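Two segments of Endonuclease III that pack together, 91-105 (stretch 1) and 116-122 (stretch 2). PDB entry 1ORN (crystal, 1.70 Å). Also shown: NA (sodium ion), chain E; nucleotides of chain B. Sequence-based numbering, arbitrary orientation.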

# COMPACT_ATOMS: atom_id res chain seq x y z
N ARG C 91 13.25 -1.26 -15.25
CA ARG C 91 12.67 -1.34 -16.59
C ARG C 91 11.26 -0.78 -16.61
O ARG C 91 10.89 -0.03 -17.51
CB ARG C 91 12.69 -2.79 -17.10
N ASN C 92 10.46 -1.15 -15.60
CA ASN C 92 9.08 -0.66 -15.51
C ASN C 92 9.05 0.87 -15.34
O ASN C 92 8.22 1.55 -15.95
CB ASN C 92 8.35 -1.32 -14.34
CG ASN C 92 7.94 -2.75 -14.63
OD1 ASN C 92 7.65 -3.52 -13.71
ND2 ASN C 92 7.89 -3.10 -15.91
N ILE C 93 9.95 1.40 -14.52
CA ILE C 93 9.98 2.85 -14.31
C ILE C 93 10.27 3.60 -15.61
O ILE C 93 9.61 4.59 -15.91
CB ILE C 93 11.01 3.22 -13.21
CG1 ILE C 93 10.48 2.75 -11.85
CG2 ILE C 93 11.25 4.73 -13.18
CD1 ILE C 93 11.49 2.81 -10.72
N GLN C 94 11.24 3.14 -16.39
CA GLN C 94 11.54 3.83 -17.64
C GLN C 94 10.34 3.76 -18.60
O GLN C 94 10.02 4.74 -19.26
CB GLN C 94 12.78 3.24 -18.32
CG GLN C 94 14.06 3.42 -17.51
CD GLN C 94 15.31 3.33 -18.37
OE1 GLN C 94 15.42 2.45 -19.22
NE2 GLN C 94 16.25 4.24 -18.15
N LYS C 95 9.67 2.61 -18.65
CA LYS C 95 8.51 2.45 -19.53
C LYS C 95 7.34 3.29 -19.01
O LYS C 95 6.58 3.87 -19.79
CB LYS C 95 8.10 0.98 -19.60
CG LYS C 95 6.93 0.71 -20.55
N LEU C 96 7.21 3.37 -17.69
CA LEU C 96 6.14 4.14 -17.06
C LEU C 96 6.32 5.63 -17.37
O LEU C 96 5.36 6.33 -17.71
CB LEU C 96 6.17 3.89 -15.55
CG LEU C 96 5.29 4.64 -14.55
CD1 LEU C 96 5.30 3.86 -13.23
CD2 LEU C 96 5.80 6.05 -14.34
N CYS C 97 7.56 6.11 -17.27
CA CYS C 97 7.85 7.52 -17.55
C CYS C 97 7.62 7.87 -19.02
O CYS C 97 7.13 8.95 -19.34
CB CYS C 97 9.29 7.84 -17.13
SG CYS C 97 9.47 7.94 -15.31
N ALA C 98 7.95 6.94 -19.91
CA ALA C 98 7.74 7.18 -21.33
C ALA C 98 6.24 7.28 -21.61
O ALA C 98 5.81 8.08 -22.44
CB ALA C 98 8.35 6.03 -22.14
N MET C 99 5.44 6.49 -20.90
CA MET C 99 3.99 6.50 -21.09
C MET C 99 3.34 7.77 -20.56
O MET C 99 2.38 8.27 -21.14
CB MET C 99 3.36 5.26 -20.43
CG MET C 99 1.92 4.98 -20.88
SD MET C 99 1.26 3.39 -20.28
CE MET C 99 2.54 2.28 -20.82
N LEU C 100 3.86 8.30 -19.46
CA LEU C 100 3.31 9.54 -18.90
C LEU C 100 3.46 10.64 -19.95
O LEU C 100 2.55 11.44 -20.18
CB LEU C 100 4.05 9.94 -17.62
CG LEU C 100 3.85 9.06 -16.37
CD1 LEU C 100 4.66 9.63 -15.20
CD2 LEU C 100 2.38 9.01 -16.03
N ILE C 101 4.63 10.67 -20.58
CA ILE C 101 4.93 11.67 -21.60
C ILE C 101 4.07 11.48 -22.86
O ILE C 101 3.46 12.42 -23.36
CB ILE C 101 6.41 11.58 -22.01
CG1 ILE C 101 7.29 11.97 -20.81
CG2 ILE C 101 6.69 12.49 -23.22
CD1 ILE C 101 8.76 11.60 -20.98
N ASP C 102 4.02 10.25 -23.35
CA ASP C 102 3.27 9.96 -24.57
C ASP C 102 1.76 9.90 -24.46
O ASP C 102 1.05 10.30 -25.38
CB ASP C 102 3.78 8.65 -25.18
CG ASP C 102 5.27 8.67 -25.45
OD1 ASP C 102 5.74 9.67 -26.05
OD2 ASP C 102 5.97 7.71 -25.08
N LYS C 103 1.26 9.41 -23.33
CA LYS C 103 -0.17 9.26 -23.16
C LYS C 103 -0.88 10.18 -22.17
O LYS C 103 -2.07 10.44 -22.32
CB LYS C 103 -0.48 7.80 -22.79
CG LYS C 103 0.06 6.78 -23.79
N TYR C 104 -0.17 10.65 -21.15
CA TYR C 104 -0.81 11.49 -20.13
C TYR C 104 -0.29 12.92 -19.96
O TYR C 104 -0.28 13.45 -18.84
CB TYR C 104 -0.78 10.74 -18.80
CG TYR C 104 -1.45 9.39 -18.87
CD1 TYR C 104 -2.82 9.29 -19.12
CD2 TYR C 104 -0.72 8.21 -18.74
CE1 TYR C 104 -3.44 8.04 -19.23
CE2 TYR C 104 -1.33 6.97 -18.85
CZ TYR C 104 -2.68 6.88 -19.10
OH TYR C 104 -3.28 5.65 -19.21
N ASN C 105 0.12 13.53 -21.06
CA ASN C 105 0.60 14.91 -21.05
C ASN C 105 1.67 15.16 -19.99
O ASN C 105 1.69 16.20 -19.34
CB ASN C 105 -0.60 15.85 -20.84
CG ASN C 105 -0.32 17.27 -21.30
OD1 ASN C 105 0.33 17.48 -22.34
ND2 ASN C 105 -0.81 18.24 -20.55
NA NA E . -0.01 -1.97 -14.90
P DT B 9 0.28 -4.03 -7.25
OP1 DT B 9 0.17 -2.58 -7.51
OP2 DT B 9 -0.94 -4.85 -7.02
O5' DT B 9 1.10 -4.69 -8.43
C5' DT B 9 2.36 -4.14 -8.79
C4' DT B 9 2.98 -4.92 -9.93
O4' DT B 9 3.48 -6.19 -9.44
C3' DT B 9 2.01 -5.22 -11.07
O3' DT B 9 2.52 -4.65 -12.28
C2' DT B 9 1.96 -6.75 -11.13
C1' DT B 9 3.24 -7.19 -10.43
N1 DT B 9 3.16 -8.50 -9.75
C2 DT B 9 4.19 -9.42 -9.94
O2 DT B 9 5.14 -9.21 -10.67
N3 DT B 9 4.04 -10.60 -9.26
C4 DT B 9 3.00 -10.96 -8.43
O4 DT B 9 3.00 -12.06 -7.87
C5 DT B 9 1.95 -9.96 -8.28
C7 DT B 9 0.77 -10.26 -7.42
C6 DT B 9 2.10 -8.80 -8.93
P DC B 10 1.72 -4.84 -13.66
OP1 DC B 10 1.91 -3.61 -14.46
OP2 DC B 10 0.35 -5.37 -13.43
O5' DC B 10 2.59 -5.98 -14.36
C5' DC B 10 4.00 -5.90 -14.33
C4' DC B 10 4.61 -7.16 -14.89
O4' DC B 10 4.54 -8.24 -13.93
C3' DC B 10 3.89 -7.64 -16.15
O3' DC B 10 4.81 -7.90 -17.20
C2' DC B 10 3.19 -8.91 -15.72
C1' DC B 10 4.05 -9.41 -14.56
N1 DC B 10 3.27 -10.18 -13.58
C2 DC B 10 3.80 -11.38 -13.08
O2 DC B 10 4.93 -11.74 -13.45
N3 DC B 10 3.07 -12.11 -12.21
C4 DC B 10 1.86 -11.69 -11.83
N4 DC B 10 1.17 -12.44 -10.97
C5 DC B 10 1.30 -10.47 -12.31
C6 DC B 10 2.03 -9.76 -13.17
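Stretch 2 116-122: MKLPGVG

Stretch 2 has no regular helix or strand, so its placement on the helix of residues 91-103 is best defined by CA proximity. Leu118 CA lies 5.3 Å from Leu96 CA, and Pro119 CA lies 5.2 Å from Asn92 CA. One step forward in stretch 2 thus corresponds to one turn backward along the helix, and the segment runs against the helix direction. The two stretches together bury 472 Å², and no hydrogen bond joins them among the modelled atoms.

Met116, at phi/psi -65/-13, points its CA-to-CB bond away from the helix and makes no contact with it. Its carbonyl serves the sodium ion instead, with Met116 O 2.4 Å from NA. Lys117 (-78/-16) starts toward stretch 1, but its end leads away; on the way Lys117 CD passes 3.6 Å from Tyr104 OH, while Lys117 O lies 3.5 Å from Met99 SD.

At Leu118 the backbone extends (-76/140). The CA-to-CB bond points sideways, yet the m,t rotamer brings the end of the side chain nearer to the helix. Leu118 CD2 lies 3.6 Å from Met99 SD and 4.1 Å from Tyr104 CE2, the latter at the ring edge, near its plane. Leu118 CD1 reaches Leu100 CD2 at 4.1 Å, and Leu118 CB sits 4.1 Å from Leu96 CG.

Pro119 (-67/132) has the largest area covered by the other stretch, 97 Å². Its ring meets four helix side chains: Pro119 CG is 3.3 Å from Lys95 CG, Pro119 CD is 3.7 Å from Met99 CE and 4.2 Å from Leu96 CB, and Pro119 CB is 3.8 Å from Asn92 ND2. Pro119 O also lies 3.6 Å from Asn92 CB.

Gly120 adopts a positive phi (94/-9), completing a type II turn from Leu118 to Val121 that is closed by Val121 N donating to Leu118 O at 3.2 Å. A CB here would be jammed against the preceding carbonyl oxygen and would lie only 3.1 Å from Asn92 CB. Gly120 N donates to DC10 OP1 at 2.9 Å, so the turn that rests on the helix also grips DNA.

Val121 (-108/114) touches the helix through Val121 CG2, 4.0 Å from Leu96 CD1, and its carbonyl faces the metal, with Val121 O 2.5 Å from NA. Leu118 O, at 2.4 Å from NA, joins it there. Gly122, the N-cap of the following helix, has left stretch 1 behind; Gly122 N donates to DT9 OP1 at 2.9 Å.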

# COMPACT_ATOMS: atom_id res chain seq x y z
N MET C 116 -3.35 2.05 -13.72
CA MET C 116 -3.08 0.63 -13.88
C MET C 116 -2.56 0.25 -15.26
O MET C 116 -2.05 -0.85 -15.45
CB MET C 116 -4.33 -0.18 -13.53
CG MET C 116 -4.60 -0.23 -12.03
SD MET C 116 -6.12 -1.06 -11.59
CE MET C 116 -5.83 -2.69 -12.31
N LYS C 117 -2.66 1.16 -16.21
CA LYS C 117 -2.16 0.88 -17.55
C LYS C 117 -0.63 1.04 -17.58
O LYS C 117 0.03 0.57 -18.51
CB LYS C 117 -2.82 1.80 -18.57
CG LYS C 117 -4.29 1.51 -18.77
CD LYS C 117 -4.89 2.44 -19.81
CE LYS C 117 -6.37 2.16 -20.02
NZ LYS C 117 -6.61 0.74 -20.40
N LEU C 118 -0.09 1.69 -16.56
CA LEU C 118 1.36 1.88 -16.47
C LEU C 118 2.03 0.59 -16.02
O LEU C 118 1.51 -0.14 -15.17
CB LEU C 118 1.67 3.01 -15.47
CG LEU C 118 1.04 4.36 -15.82
CD1 LEU C 118 1.16 5.30 -14.63
CD2 LEU C 118 1.74 4.95 -17.04
N PRO C 119 3.20 0.27 -16.60
CA PRO C 119 3.93 -0.95 -16.24
C PRO C 119 4.45 -0.87 -14.80
O PRO C 119 5.03 0.15 -14.42
CB PRO C 119 5.08 -0.98 -17.26
CG PRO C 119 4.58 -0.11 -18.40
CD PRO C 119 3.89 1.00 -17.67
N GLY C 120 4.22 -1.92 -14.02
CA GLY C 120 4.67 -1.92 -12.63
C GLY C 120 3.60 -1.46 -11.66
O GLY C 120 3.76 -1.55 -10.45
N VAL C 121 2.50 -0.95 -12.21
CA VAL C 121 1.39 -0.47 -11.40
C VAL C 121 0.16 -1.39 -11.47
O VAL C 121 -0.47 -1.53 -12.51
CB VAL C 121 0.93 0.94 -11.85
CG1 VAL C 121 -0.20 1.44 -10.95
CG2 VAL C 121 2.11 1.91 -11.85
N GLY C 122 -0.17 -2.00 -10.34
CA GLY C 122 -1.34 -2.85 -10.27
C GLY C 122 -2.42 -2.14 -9.47
O GLY C 122 -2.32 -0.94 -9.19
O HOH W 1 0.23 -2.30 -17.19
O HOH W 2 -1.43 -4.11 -14.84